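Local atomic coordinates of beta-mannosidase (Trichoderma harzianum, PDB entry 4CVU), a protein that probably hydrolyses terminal beta-linked mannose residues from the non-reducing ends of oligosaccharides, as a fungal glycoside hydrolase of family 2. Residues 885-890 and 904-909. Residues are numbered along the deposited sequence; the frame is centred on the assembly and turned at random.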
loop_
_atom_site.group_PDB
_atom_site.type_symbol
_atom_site.label_atom_id
_atom_site.label_comp_id
_atom_site.label_asym_id
_atom_site.label_seq_id
_atom_site.Cartn_x
_atom_site.Cartn_y
_atom_site.Cartn_z
ATOM N N LEU A 885 12.875 -11.012 -29.705
ATOM C CA LEU A 885 12.817 -9.570 -29.912
ATOM C C LEU A 885 12.530 -8.849 -28.603
ATOM O O LEU A 885 11.734 -9.325 -27.805
ATOM C CB LEU A 885 11.715 -9.210 -30.932
ATOM C CG LEU A 885 11.854 -9.835 -32.303
ATOM C CD1 LEU A 885 10.721 -9.375 -33.239
ATOM C CD2 LEU A 885 13.211 -9.451 -32.857
ATOM N N TYR A 886 13.183 -7.699 -28.394
ATOM C CA TYR A 886 12.944 -6.827 -27.263
ATOM C C TYR A 886 13.184 -7.656 -25.999
ATOM O O TYR A 886 12.323 -7.667 -25.150
ATOM C CB TYR A 886 11.511 -6.276 -27.194
ATOM C CG TYR A 886 11.163 -5.375 -28.368
ATOM C CD1 TYR A 886 11.487 -4.050 -28.359
ATOM C CD2 TYR A 886 10.529 -5.884 -29.462
ATOM C CE1 TYR A 886 11.193 -3.207 -29.464
ATOM C CE2 TYR A 886 10.222 -5.059 -30.572
ATOM C CZ TYR A 886 10.547 -3.721 -30.534
ATOM O OH TYR A 886 10.265 -2.845 -31.635
ATOM N N THR A 887 14.302 -8.372 -25.959
ATOM C CA THR A 887 14.698 -9.164 -24.762
ATOM C C THR A 887 14.883 -8.230 -23.617
ATOM O O THR A 887 15.542 -7.206 -23.786
ATOM C CB THR A 887 16.015 -9.893 -25.070
ATOM O OG1 THR A 887 15.883 -10.584 -26.318
ATOM C CG2 THR A 887 16.400 -10.904 -23.983
ATOM N N TRP A 888 14.394 -8.593 -22.401
ATOM C CA TRP A 888 14.227 -7.603 -21.367
ATOM C C TRP A 888 14.478 -8.251 -20.040
ATOM O O TRP A 888 13.745 -9.153 -19.696
ATOM C CB TRP A 888 12.783 -7.042 -21.388
ATOM C CG TRP A 888 12.530 -6.005 -20.330
ATOM C CD1 TRP A 888 11.775 -6.155 -19.188
ATOM C CD2 TRP A 888 13.086 -4.684 -20.279
ATOM N NE1 TRP A 888 11.796 -4.974 -18.448
ATOM C CE2 TRP A 888 12.606 -4.067 -19.088
ATOM C CE3 TRP A 888 13.906 -3.948 -21.129
ATOM C CZ2 TRP A 888 12.941 -2.784 -18.739
ATOM C CZ3 TRP A 888 14.246 -2.653 -20.768
ATOM C CH2 TRP A 888 13.776 -2.084 -19.594
ATOM N N LEU A 889 15.473 -7.741 -19.331
ATOM C CA LEU A 889 15.807 -8.156 -17.974
ATOM C C LEU A 889 15.165 -7.204 -17.031
ATOM O O LEU A 889 15.182 -5.999 -17.272
ATOM C CB LEU A 889 17.308 -8.105 -17.803
ATOM C CG LEU A 889 18.090 -9.069 -18.726
ATOM C CD1 LEU A 889 19.474 -8.524 -18.979
ATOM C CD2 LEU A 889 18.177 -10.425 -18.109
ATOM N N THR A 890 14.622 -7.726 -15.926
ATOM C CA THR A 890 13.950 -6.938 -14.973
ATOM C C THR A 890 14.634 -7.257 -13.663
ATOM O O THR A 890 14.603 -8.401 -13.294
ATOM C CB THR A 890 12.444 -7.340 -14.828
ATOM O OG1 THR A 890 11.776 -7.205 -16.083
ATOM C CG2 THR A 890 11.773 -6.440 -13.785
ATOM N N PHE A 904 17.043 -5.832 -26.371
ATOM C CA PHE A 904 17.881 -6.168 -27.509
ATOM C C PHE A 904 17.375 -7.417 -28.269
ATOM O O PHE A 904 16.556 -8.207 -27.774
ATOM C CB PHE A 904 19.337 -6.376 -27.057
ATOM C CG PHE A 904 19.496 -7.281 -25.848
ATOM C CD1 PHE A 904 19.491 -8.656 -25.983
ATOM C CD2 PHE A 904 19.660 -6.739 -24.576
ATOM C CE1 PHE A 904 19.644 -9.474 -24.877
ATOM C CE2 PHE A 904 19.813 -7.560 -23.466
ATOM C CZ PHE A 904 19.797 -8.940 -23.624
ATOM N N VAL A 905 17.789 -7.526 -29.516
ATOM C CA VAL A 905 17.530 -8.693 -30.313
ATOM C C VAL A 905 18.571 -9.742 -30.038
ATOM O O VAL A 905 19.723 -9.451 -29.939
ATOM C CB VAL A 905 17.501 -8.360 -31.837
ATOM C CG1 VAL A 905 17.397 -9.613 -32.674
ATOM C CG2 VAL A 905 16.342 -7.432 -32.147
ATOM N N LEU A 906 18.134 -10.979 -29.930
ATOM C CA LEU A 906 19.025 -12.070 -29.646
ATOM C C LEU A 906 18.708 -13.223 -30.583
ATOM O O LEU A 906 17.560 -13.577 -30.713
ATOM C CB LEU A 906 18.778 -12.502 -28.230
ATOM C CG LEU A 906 19.857 -13.204 -27.467
ATOM C CD1 LEU A 906 21.097 -12.378 -27.334
ATOM C CD2 LEU A 906 19.270 -13.576 -26.129
ATOM N N ARG A 907 19.730 -13.812 -31.208
ATOM C CA ARG A 907 19.549 -14.950 -32.122
ATOM C C ARG A 907 20.070 -16.189 -31.447
ATOM O O ARG A 907 20.938 -16.099 -30.661
ATOM C CB ARG A 907 20.331 -14.794 -33.410
ATOM C CG ARG A 907 20.532 -13.397 -33.912
ATOM C CD ARG A 907 20.900 -13.462 -35.364
ATOM N NE ARG A 907 22.093 -12.713 -35.660
ATOM C CZ ARG A 907 23.014 -13.094 -36.534
ATOM N NH1 ARG A 907 22.912 -14.241 -37.201
ATOM N NH2 ARG A 907 24.062 -12.328 -36.704
ATOM N N PRO A 908 19.541 -17.349 -31.792
ATOM C CA PRO A 908 19.854 -18.528 -31.021
ATOM C C PRO A 908 21.295 -18.930 -31.188
ATOM O O PRO A 908 21.888 -18.665 -32.230
ATOM C CB PRO A 908 18.896 -19.574 -31.563
ATOM C CG PRO A 908 18.556 -19.119 -32.929
ATOM C CD PRO A 908 18.602 -17.636 -32.887
ATOM N N GLY A 909 21.853 -19.519 -30.133
ATOM C CA GLY A 909 23.258 -19.896 -30.112
ATOM C C GLY A 909 24.159 -18.743 -29.710
ATOM O O GLY A 909 25.142 -18.961 -29.007
#
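Thr-887 and Phe-904 form an antiparallel hydrogen-bonded pair, their CA atoms 5.2 Å apart: Thr-887 N gives to Phe-904 O at 2.9 Å, and the return bond from Phe-904 N to Thr-887 O is longer, 3.3 Å. Phe-904 O is gripped twice by the same residue, since Thr-887 OG1 also donates to it at 2.9 Å, from 28° off the carbonyl plane. OG1 stands anti to its own carbonyl carbon and beside the backbone N (chi1 -50°), which brings hydroxyl and amide to one acceptor; Ser-884 OG is a further partner of this hydroxyl. The carbon side of the threonine packs on the phenylalanine. CB lies over one face of the Phe-904 ring, 4.1 Å from its centroid in a CH-pi contact, while CG2 reaches the rim at CE1, 3.7 Å away. An alanine in place of Thr-887 would probably leave Phe-904 O with the amide as its one donor from this residue, Ser-884 OG without this mate, and a gap beside CE1 and CZ of the Phe-904 ring, where CG2 had been. Toward the corner in the chain at Leu-885 and Tyr-886, Leu-885 and Val-905 run side by side, CD2 to CG2 at 3.8 Å, with a bound cadmium ion close to the valine. The side chain of Tyr-886 leaves the backbone away from 904-909, and its OH is hydrogen-bonded to Asp-681. The pair belongs to a three-stranded sheet of the C-terminal Ig-fold domain, in which strand 884-890 runs between 904-906 and 932-934. Thr-887 and Leu-906 rest on Val-877 of strand 874-879, and Phe-904 meets Val-914 of strand 911-921 and Lys-912 by a cation-pi contact, so the side chains join this sheet to the four-stranded one, as in a beta sandwich.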